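Long-range contacts in serpin B4 (Homo sapiens, PDB 4ZK0), which probably inhibits target proteases as other inhibitory serpins do, trapping them when its cleaved reactive-centre loop inserts into the main beta-sheet: residues 6-11 with 29-34; 17-22 with 293-298; 232-237 with 280-285. All coordinates share one frame; numbering follows the deposited sequence.

In the fold
Contacts 1 and 2 lie along the same N-terminal helix 4-22, and their centres are 14 Å apart. They touch directly: Tyr-29 CD1 comes within 3.5 Å of Phe-19 CE2, and Ile-34 CD1 meets Leu-295 CD1 at 4.1 Å. Contact 3 stands apart, its centre 23 Å from that of contact 1 and 30 Å from that of contact 2, although strand 276-294 runs through both contacts 2 and 3. Contact 3 also carries a zinc ion. Strand 340-351 pairs with both 174-185 and 325-336, consistent with a central sheet into which the reactive loop has not inserted; contact 1 adjoins that region.

Contact 1 of 3, residues 6-11 with 29-34; sequences EANTKF and YSPISI
Asn-8 meets the start of helix 31-42 through its side-chain amide, which crosses Pro-31 and Ile-32 at about a right angle. With CG anti to the backbone N (chi1 -176°), the amide is placed against the first turn of helix 31-42. Its two branches then part: Asn-8 ND2 lies 3.3 Å from Pro-31 C, while Asn-8 OD1 rests against the ring, 3.8 Å from Pro-31 CG. Ile-32 closes in with its terminal methyl, CD1 sitting 3.8 Å from Asn-8 CG. The polar end is anchored one turn further on, since ND2 is hydrogen-bonded to Thr-35 OG1, and Thr-35 OG1 also bonds Pro-31 O. One turn along helix 4-22, the Phe-11 ring crosses Ile-34 at about a right angle and presents its edge, CE2 lying 3.8 Å from Ile-34 CG2 near the ring plane. Helix 31-42 is N-capped by Ser-30, whose OG accepts from Ser-33 N (3.3 Å, 155° at the hydrogen). Ser-33 OG bonds Thr-347 OG1, and Ser-30 N bonds His-330 NE2, tying the helix start to the central sheet. This is the packing of serpin helix A on the head of helix B, beside the shutter region beneath sheet A.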
loop_
_atom_site.group_PDB
_atom_site.type_symbol
_atom_site.label_atom_id
_atom_site.label_comp_id
_atom_site.label_asym_id
_atom_site.label_seq_id
_atom_site.Cartn_x
_atom_site.Cartn_y
_atom_site.Cartn_z
ATOM N N GLU A 6 -4.898 3.952 -12.310
ATOM C CA GLU A 6 -5.634 2.765 -12.692
ATOM C C GLU A 6 -4.690 1.554 -12.746
ATOM O O GLU A 6 -5.005 0.457 -12.261
ATOM C CB GLU A 6 -6.272 2.988 -14.045
ATOM C CG GLU A 6 -7.260 4.142 -14.082
ATOM C CD GLU A 6 -7.456 4.707 -15.494
ATOM O OE1 GLU A 6 -7.262 3.985 -16.499
ATOM O OE2 GLU A 6 -7.812 5.890 -15.608
ATOM N N ALA A 7 -3.488 1.763 -13.261
ATOM C CA ALA A 7 -2.526 0.696 -13.262
ATOM C C ALA A 7 -2.187 0.231 -11.822
ATOM O O ALA A 7 -2.137 -0.966 -11.539
ATOM C CB ALA A 7 -1.289 1.116 -14.031
ATOM N N ASN A 8 -1.976 1.180 -10.908
ATOM C CA ASN A 8 -1.819 0.862 -9.462
ATOM C C ASN A 8 -2.996 0.062 -8.822
ATOM O O ASN A 8 -2.772 -0.898 -8.102
ATOM C CB ASN A 8 -1.590 2.157 -8.657
ATOM C CG ASN A 8 -1.319 1.880 -7.167
ATOM O OD1 ASN A 8 -2.176 2.173 -6.285
ATOM N ND2 ASN A 8 -0.219 1.234 -6.901
ATOM N N THR A 9 -4.238 0.437 -9.064
ATOM C CA THR A 9 -5.357 -0.412 -8.615
ATOM C C THR A 9 -5.380 -1.851 -9.148
ATOM O O THR A 9 -5.612 -2.790 -8.393
ATOM C CB THR A 9 -6.674 0.282 -8.965
ATOM O OG1 THR A 9 -6.629 1.555 -8.342
ATOM C CG2 THR A 9 -7.858 -0.497 -8.485
ATOM N N LYS A 10 -5.085 -2.035 -10.431
ATOM C CA LYS A 10 -5.010 -3.385 -11.018
ATOM C C LYS A 10 -3.915 -4.226 -10.404
ATOM O O LYS A 10 -4.131 -5.340 -9.936
ATOM C CB LYS A 10 -4.734 -3.264 -12.495
ATOM C CG LYS A 10 -5.889 -2.630 -13.228
ATOM C CD LYS A 10 -5.771 -2.862 -14.720
ATOM C CE LYS A 10 -6.984 -2.291 -15.422
ATOM N NZ LYS A 10 -6.559 -1.556 -16.629
ATOM N N PHE A 11 -2.718 -3.656 -10.362
ATOM C CA PHE A 11 -1.658 -4.269 -9.607
ATOM C C PHE A 11 -2.048 -4.606 -8.176
ATOM O O PHE A 11 -1.733 -5.653 -7.697
ATOM C CB PHE A 11 -0.463 -3.358 -9.569
ATOM C CG PHE A 11 0.664 -3.916 -8.795
ATOM C CD1 PHE A 11 1.158 -5.216 -9.088
ATOM C CD2 PHE A 11 1.247 -3.175 -7.771
ATOM C CE1 PHE A 11 2.237 -5.742 -8.391
ATOM C CE2 PHE A 11 2.321 -3.703 -7.060
ATOM C CZ PHE A 11 2.829 -4.966 -7.378
ATOM N N TYR A 29 -1.731 -3.490 3.067
ATOM C CA TYR A 29 -0.575 -3.107 2.329
ATOM C C TYR A 29 -0.811 -1.782 1.634
ATOM O O TYR A 29 -1.953 -1.328 1.511
ATOM C CB TYR A 29 -0.159 -4.230 1.356
ATOM C CG TYR A 29 -1.174 -4.617 0.286
ATOM C CD1 TYR A 29 -2.208 -5.481 0.567
ATOM C CD2 TYR A 29 -1.049 -4.197 -1.004
ATOM C CE1 TYR A 29 -3.129 -5.887 -0.382
ATOM C CE2 TYR A 29 -1.983 -4.555 -1.971
ATOM C CZ TYR A 29 -3.028 -5.442 -1.657
ATOM O OH TYR A 29 -3.979 -5.868 -2.594
ATOM N N SER A 30 0.280 -1.213 1.147
ATOM C CA SER A 30 0.267 -0.021 0.320
ATOM C C SER A 30 0.730 -0.366 -1.075
ATOM O O SER A 30 1.946 -0.551 -1.289
ATOM C CB SER A 30 1.165 1.098 0.877
ATOM O OG SER A 30 1.087 2.245 0.011
ATOM N N PRO A 31 -0.234 -0.502 -2.018
ATOM C CA PRO A 31 0.134 -0.770 -3.375
ATOM C C PRO A 31 1.004 0.341 -3.975
ATOM O O PRO A 31 1.968 0.055 -4.696
ATOM C CB PRO A 31 -1.214 -0.905 -4.098
ATOM C CG PRO A 31 -2.188 -0.168 -3.263
ATOM C CD PRO A 31 -1.686 -0.345 -1.863
ATOM N N ILE A 32 0.685 1.592 -3.660
ATOM C CA ILE A 32 1.463 2.722 -4.179
ATOM C C ILE A 32 2.935 2.713 -3.744
ATOM O O ILE A 32 3.810 3.095 -4.514
ATOM C CB ILE A 32 0.730 4.060 -3.918
ATOM C CG1 ILE A 32 1.228 5.134 -4.890
ATOM C CG2 ILE A 32 0.877 4.510 -2.487
ATOM C CD1 ILE A 32 1.035 4.741 -6.356
ATOM N N SER A 33 3.203 2.278 -2.505
ATOM C CA SER A 33 4.544 2.129 -1.990
ATOM C C SER A 33 5.343 1.134 -2.815
ATOM O O SER A 33 6.494 1.376 -3.226
ATOM C CB SER A 33 4.451 1.665 -0.531
ATOM O OG SER A 33 5.714 1.334 0.012
ATOM N N ILE A 34 4.699 0.025 -3.108
ATOM C CA ILE A 34 5.346 -1.060 -3.872
ATOM C C ILE A 34 5.609 -0.631 -5.314
ATOM O O ILE A 34 6.721 -0.858 -5.886
ATOM C CB ILE A 34 4.488 -2.323 -3.853
ATOM C CG1 ILE A 34 4.301 -2.782 -2.390
ATOM C CG2 ILE A 34 5.185 -3.435 -4.625
ATOM C CD1 ILE A 34 3.202 -3.811 -2.160
#

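Contact 2 of 3, residues 17-22 with 293-298; sequences QQFRKS and YDLKDT
Phe-19 reaches Tyr-293 and Leu-295 with its ring, so its path from CB outward traces most of the contact. From CB, chi1 of -64° sets CG opposite the carbonyl carbon and lays the ring against residues 293-298. Phe-19 CG, CD2 and CE2 are each 4.0 Å from Tyr-293 CE2, a carbon standing 3.8 Å above the phenylalanine plane, over the ring centre, and Phe-19 CD1 is 4.0 Å from Tyr-293 CD2. Centroids 4.5 Å apart with planes at 30° define a tilted face-to-face stack. Further out, Phe-19 CE1 lies 3.7 Å from Tyr-293 CD2. Phe-19 CE1 also meets Leu-295 CD2 at 3.5 Å, and Phe-19 CZ is 3.7 Å from that methyl, which lies at the ring edge, in plane. One face and one edge are met by different residues, which would restrict the rotation of the ring. Beside it, Thr-298 CG2 packs on Gln-18 CB at 3.7 Å. Tyr-293 OH is hydrogen-bonded to Phe-28 N, and Phe-19 also makes an edge-to-face pair with Tyr-29. The aromatic cluster thus joins the late part of helix 4-22 to strand 27-29 and to the junction of strand 276-294 with helix 296-301.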
loop_
_atom_site.group_PDB
_atom_site.type_symbol
_atom_site.label_atom_id
_atom_site.label_comp_id
_atom_site.label_asym_id
_atom_site.label_seq_id
_atom_site.Cartn_x
_atom_site.Cartn_y
_atom_site.Cartn_z
ATOM N N GLN A 17 -5.005 -11.164 -4.834
ATOM C CA GLN A 17 -5.304 -12.563 -5.249
ATOM C C GLN A 17 -4.194 -13.469 -4.826
ATOM O O GLN A 17 -4.455 -14.596 -4.390
ATOM C CB GLN A 17 -5.471 -12.661 -6.754
ATOM C CG GLN A 17 -6.621 -11.829 -7.305
ATOM C CD GLN A 17 -7.883 -12.009 -6.477
ATOM O OE1 GLN A 17 -8.498 -11.029 -6.037
ATOM N NE2 GLN A 17 -8.262 -13.260 -6.235
ATOM N N GLN A 18 -2.941 -12.984 -4.927
ATOM C CA GLN A 18 -1.803 -13.742 -4.372
ATOM C C GLN A 18 -1.802 -13.799 -2.861
ATOM O O GLN A 18 -1.532 -14.862 -2.270
ATOM C CB GLN A 18 -0.436 -13.188 -4.811
ATOM C CG GLN A 18 -0.194 -13.170 -6.270
ATOM C CD GLN A 18 -0.268 -14.560 -6.853
ATOM O OE1 GLN A 18 0.051 -15.545 -6.180
ATOM N NE2 GLN A 18 -0.755 -14.651 -8.094
ATOM N N PHE A 19 -2.077 -12.674 -2.202
ATOM C CA PHE A 19 -2.007 -12.670 -0.737
ATOM C C PHE A 19 -3.102 -13.530 -0.098
ATOM O O PHE A 19 -2.934 -13.994 1.058
ATOM C CB PHE A 19 -2.125 -11.248 -0.123
ATOM C CG PHE A 19 -1.015 -10.314 -0.485
ATOM C CD1 PHE A 19 0.257 -10.774 -0.808
ATOM C CD2 PHE A 19 -1.246 -8.942 -0.480
ATOM C CE1 PHE A 19 1.280 -9.878 -1.105
ATOM C CE2 PHE A 19 -0.221 -8.035 -0.758
ATOM C CZ PHE A 19 1.042 -8.507 -1.077
ATOM N N ARG A 20 -4.234 -13.637 -0.785
ATOM C CA ARG A 20 -5.309 -14.499 -0.333
ATOM C C ARG A 20 -4.838 -15.931 -0.115
ATOM O O ARG A 20 -5.470 -16.649 0.624
ATOM C CB ARG A 20 -6.439 -14.553 -1.358
ATOM C CG ARG A 20 -7.378 -13.388 -1.245
ATOM C CD ARG A 20 -8.418 -13.460 -2.324
ATOM N NE ARG A 20 -9.558 -14.288 -1.908
ATOM C CZ ARG A 20 -10.271 -15.032 -2.749
ATOM N NH1 ARG A 20 -9.956 -15.083 -4.032
ATOM N NH2 ARG A 20 -11.305 -15.729 -2.312
ATOM N N LYS A 21 -3.766 -16.348 -0.788
ATOM C CA LYS A 21 -3.274 -17.711 -0.643
ATOM C C LYS A 21 -2.442 -17.949 0.595
ATOM O O LYS A 21 -2.343 -19.081 1.061
ATOM C CB LYS A 21 -2.455 -18.111 -1.860
ATOM C CG LYS A 21 -3.300 -18.114 -3.112
ATOM C CD LYS A 21 -2.481 -18.543 -4.274
ATOM C CE LYS A 21 -3.082 -18.023 -5.532
ATOM N NZ LYS A 21 -2.096 -18.296 -6.602
ATOM N N SER A 22 -1.780 -16.927 1.097
ATOM C CA SER A 22 -0.878 -17.117 2.224
ATOM C C SER A 22 -1.227 -16.242 3.380
ATOM O O SER A 22 -0.487 -16.186 4.348
ATOM C CB SER A 22 0.561 -16.808 1.810
ATOM O OG SER A 22 0.740 -15.430 1.560
ATOM N N TYR A 293 5.341 -8.760 4.535
ATOM C CA TYR A 293 5.316 -9.568 3.348
ATOM C C TYR A 293 6.711 -9.689 2.785
ATOM O O TYR A 293 7.450 -8.693 2.683
ATOM C CB TYR A 293 4.431 -8.903 2.295
ATOM C CG TYR A 293 3.039 -8.614 2.782
ATOM C CD1 TYR A 293 2.757 -7.465 3.471
ATOM C CD2 TYR A 293 2.001 -9.486 2.514
ATOM C CE1 TYR A 293 1.483 -7.206 3.913
ATOM C CE2 TYR A 293 0.724 -9.228 2.982
ATOM C CZ TYR A 293 0.477 -8.084 3.708
ATOM O OH TYR A 293 -0.819 -7.855 4.153
ATOM N N ASP A 294 7.064 -10.901 2.382
ATOM C CA ASP A 294 8.241 -11.126 1.585
ATOM C C ASP A 294 7.721 -11.333 0.209
ATOM O O ASP A 294 6.981 -12.276 -0.028
ATOM C CB ASP A 294 8.956 -12.355 2.031
ATOM C CG ASP A 294 10.240 -12.572 1.262
ATOM O OD1 ASP A 294 10.254 -12.346 0.022
ATOM O OD2 ASP A 294 11.233 -12.905 1.932
ATOM N N LEU A 295 8.026 -10.418 -0.707
ATOM C CA LEU A 295 7.331 -10.439 -1.973
ATOM C C LEU A 295 8.079 -11.088 -3.130
ATOM O O LEU A 295 7.571 -11.096 -4.249
ATOM C CB LEU A 295 6.966 -9.017 -2.381
ATOM C CG LEU A 295 6.060 -8.234 -1.457
ATOM C CD1 LEU A 295 6.044 -6.734 -1.857
ATOM C CD2 LEU A 295 4.664 -8.868 -1.436
ATOM N N LYS A 296 9.273 -11.600 -2.890
ATOM C CA LYS A 296 10.119 -12.026 -4.018
ATOM C C LYS A 296 9.392 -13.129 -4.774
ATOM O O LYS A 296 9.265 -13.051 -6.007
ATOM C CB LYS A 296 11.501 -12.494 -3.539
ATOM C CG LYS A 296 12.418 -13.100 -4.579
ATOM C CD LYS A 296 13.471 -13.905 -3.845
ATOM C CE LYS A 296 14.800 -13.922 -4.544
ATOM N NZ LYS A 296 15.867 -14.095 -3.526
ATOM N N ASP A 297 8.857 -14.122 -4.049
ATOM C CA ASP A 297 8.216 -15.264 -4.743
ATOM C C ASP A 297 6.863 -14.857 -5.312
ATOM O O ASP A 297 6.514 -15.211 -6.452
ATOM C CB ASP A 297 8.147 -16.547 -3.851
ATOM C CG ASP A 297 9.541 -17.233 -3.686
ATOM O OD1 ASP A 297 10.480 -16.932 -4.435
ATOM O OD2 ASP A 297 9.745 -18.030 -2.768
ATOM N N THR A 298 6.127 -14.044 -4.560
ATOM C CA THR A 298 4.875 -13.493 -5.082
ATOM C C THR A 298 5.130 -12.791 -6.389
ATOM O O THR A 298 4.393 -12.991 -7.360
ATOM C CB THR A 298 4.267 -12.521 -4.084
ATOM O OG1 THR A 298 4.016 -13.234 -2.884
ATOM C CG2 THR A 298 2.975 -11.885 -4.576
#

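Contact 3 of 3, residues 232-237 with 280-285; sequences LEIPYK and VDLHLP. With ZN (zinc ion), chain B.
While Leu-232 and Ile-234 pack on one side of strand 280-285, in the layered sheets B and C of the serpin fold, the flat groups of His-283 and Asp-281 stand on the other. The His-283 imidazole has the ring of His-364 stacked on a face, and at its edge His-283 NE2 binds zinc at 2.1 Å. The Asp-281 carboxylate holds the ion through both oxygens, unevenly, OD1 at 2.2 Å and OD2 at 2.5 Å, and water 1 is a further ligand. OD2 is also hydrogen-bonded to His-364 NE2, so a single residue both stacks on the histidine and steadies the carboxylate. On the apolar side, the axes of strands 232-235 and 280-285 approach to 10.7 Å and their directions differ by 75°, which identifies layers packed nearly orthogonally, not neighbours in one sheet. Alternation along 280-285 separates the two roles, with Val-280, Leu-282 and Leu-284 directed inward and Asp-281 and His-283 turned to the metal. Leu-282 fits between both partners from the other layer and crosses each obliquely. Phe-363 touches Leu-232, Val-280 and Leu-282, and Trp-186 and Phe-190 add cover to Ile-234 and Leu-282 respectively. At one end of the row, Leu-232 CD1 abuts Val-280 CG2. Ile-234 extends its chain with CD1 anti to CA about the CB-CG1 bond (chi2 -177°), bringing that methyl 4.0 Å from Leu-282 CD2 and 4.2 Å from Leu-284 CD2. The closest of these approaches joins Leu-232 CD2 to Leu-282 CD1, at 3.7 Å.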
loop_
_atom_site.group_PDB
_atom_site.type_symbol
_atom_site.label_atom_id
_atom_site.label_comp_id
_atom_site.label_asym_id
_atom_site.label_seq_id
_atom_site.Cartn_x
_atom_site.Cartn_y
_atom_site.Cartn_z
ATOM N N LEU A 232 -19.525 2.080 1.801
ATOM C CA LEU A 232 -19.577 3.349 2.487
ATOM C C LEU A 232 -18.320 4.113 2.276
ATOM O O LEU A 232 -17.236 3.550 2.329
ATOM C CB LEU A 232 -19.736 3.086 3.968
ATOM C CG LEU A 232 -20.331 4.278 4.687
ATOM C CD1 LEU A 232 -21.798 4.446 4.298
ATOM C CD2 LEU A 232 -20.166 4.033 6.187
ATOM N N GLU A 233 -18.445 5.408 2.086
ATOM C CA GLU A 233 -17.308 6.286 2.074
ATOM C C GLU A 233 -17.281 7.094 3.356
ATOM O O GLU A 233 -18.235 7.796 3.666
ATOM C CB GLU A 233 -17.311 7.202 0.853
ATOM C CG GLU A 233 -16.276 8.299 0.984
ATOM C CD GLU A 233 -16.322 9.403 -0.058
ATOM O OE1 GLU A 233 -17.156 9.441 -0.977
ATOM O OE2 GLU A 233 -15.422 10.228 0.017
ATOM N N ILE A 234 -16.150 7.009 4.086
ATOM C CA ILE A 234 -15.964 7.704 5.358
ATOM C C ILE A 234 -14.875 8.760 5.152
ATOM O O ILE A 234 -13.691 8.428 5.135
ATOM C CB ILE A 234 -15.504 6.728 6.461
ATOM C CG1 ILE A 234 -16.360 5.465 6.406
ATOM C CG2 ILE A 234 -15.507 7.431 7.806
ATOM C CD1 ILE A 234 -16.100 4.413 7.479
ATOM N N PRO A 235 -15.249 10.016 4.953
ATOM C CA PRO A 235 -14.227 11.015 4.615
ATOM C C PRO A 235 -13.324 11.473 5.783
ATOM O O PRO A 235 -13.757 11.470 6.947
ATOM C CB PRO A 235 -15.064 12.212 4.092
ATOM C CG PRO A 235 -16.474 11.760 4.093
ATOM C CD PRO A 235 -16.588 10.638 5.061
ATOM N N TYR A 236 -12.060 11.773 5.487
ATOM C CA TYR A 236 -11.203 12.512 6.428
ATOM C C TYR A 236 -11.528 14.010 6.320
ATOM O O TYR A 236 -12.119 14.507 5.310
ATOM C CB TYR A 236 -9.722 12.204 6.194
ATOM C CG TYR A 236 -9.470 10.732 6.476
ATOM C CD1 TYR A 236 -9.311 10.280 7.757
ATOM C CD2 TYR A 236 -9.460 9.794 5.454
ATOM C CE1 TYR A 236 -9.123 8.928 8.026
ATOM C CE2 TYR A 236 -9.262 8.446 5.704
ATOM C CZ TYR A 236 -9.112 8.023 7.001
ATOM O OH TYR A 236 -8.979 6.676 7.274
ATOM N N LYS A 237 -11.204 14.728 7.379
ATOM C CA LYS A 237 -11.449 16.142 7.413
ATOM C C LYS A 237 -10.737 16.822 6.254
ATOM O O LYS A 237 -9.548 16.654 6.075
ATOM C CB LYS A 237 -11.001 16.729 8.731
ATOM C CG LYS A 237 -11.538 18.155 8.941
ATOM C CD LYS A 237 -11.177 18.668 10.333
ATOM C CE LYS A 237 -11.470 20.166 10.468
ATOM N NZ LYS A 237 -11.247 20.533 11.902
ATOM N N VAL A 280 -26.700 6.873 7.964
ATOM C CA VAL A 280 -26.226 5.533 8.177
ATOM C C VAL A 280 -25.891 5.399 9.637
ATOM O O VAL A 280 -25.206 6.235 10.180
ATOM C CB VAL A 280 -25.012 5.212 7.314
ATOM C CG1 VAL A 280 -24.585 3.770 7.541
ATOM C CG2 VAL A 280 -25.372 5.444 5.849
ATOM N N ASP A 281 -26.438 4.351 10.252
ATOM C CA ASP A 281 -25.998 3.903 11.539
ATOM C C ASP A 281 -24.723 3.052 11.313
ATOM O O ASP A 281 -24.781 1.855 10.980
ATOM C CB ASP A 281 -27.113 3.075 12.215
ATOM C CG ASP A 281 -26.733 2.648 13.615
ATOM O OD1 ASP A 281 -26.012 3.404 14.286
ATOM O OD2 ASP A 281 -27.151 1.567 14.046
ATOM N N LEU A 282 -23.584 3.697 11.533
ATOM C CA LEU A 282 -22.319 3.126 11.255
ATOM C C LEU A 282 -21.732 2.622 12.527
ATOM O O LEU A 282 -21.519 3.401 13.456
ATOM C CB LEU A 282 -21.424 4.166 10.646
ATOM C CG LEU A 282 -19.953 3.792 10.473
ATOM C CD1 LEU A 282 -19.725 2.635 9.532
ATOM C CD2 LEU A 282 -19.190 5.005 10.017
ATOM N N HIS A 283 -21.456 1.322 12.545
ATOM C CA HIS A 283 -20.728 0.692 13.613
ATOM C C HIS A 283 -19.408 0.234 12.994
ATOM O O HIS A 283 -19.379 -0.629 12.092
ATOM C CB HIS A 283 -21.477 -0.527 14.138
ATOM C CG HIS A 283 -22.704 -0.204 14.925
ATOM N ND1 HIS A 283 -23.275 -1.118 15.793
ATOM C CD2 HIS A 283 -23.443 0.919 15.011
ATOM C CE1 HIS A 283 -24.337 -0.573 16.349
ATOM N NE2 HIS A 283 -24.460 0.661 15.902
ATOM N N LEU A 284 -18.316 0.819 13.460
ATOM C CA LEU A 284 -16.999 0.490 12.929
ATOM C C LEU A 284 -16.055 0.192 14.111
ATOM O O LEU A 284 -15.919 1.002 15.032
ATOM C CB LEU A 284 -16.486 1.681 12.122
ATOM C CG LEU A 284 -15.143 1.497 11.413
ATOM C CD1 LEU A 284 -15.218 0.616 10.153
ATOM C CD2 LEU A 284 -14.556 2.851 11.062
ATOM N N PRO A 285 -15.417 -0.959 14.097
ATOM C CA PRO A 285 -14.500 -1.287 15.187
ATOM C C PRO A 285 -13.250 -0.372 15.289
ATOM O O PRO A 285 -12.715 0.112 14.269
ATOM C CB PRO A 285 -14.057 -2.707 14.864
ATOM C CG PRO A 285 -14.282 -2.887 13.442
ATOM C CD PRO A 285 -15.344 -1.932 13.001
HETATM ZN ZN ZN B . -25.912 2.208 16.119
HETATM O O HOH W 1 -25.302 4.261 16.958
#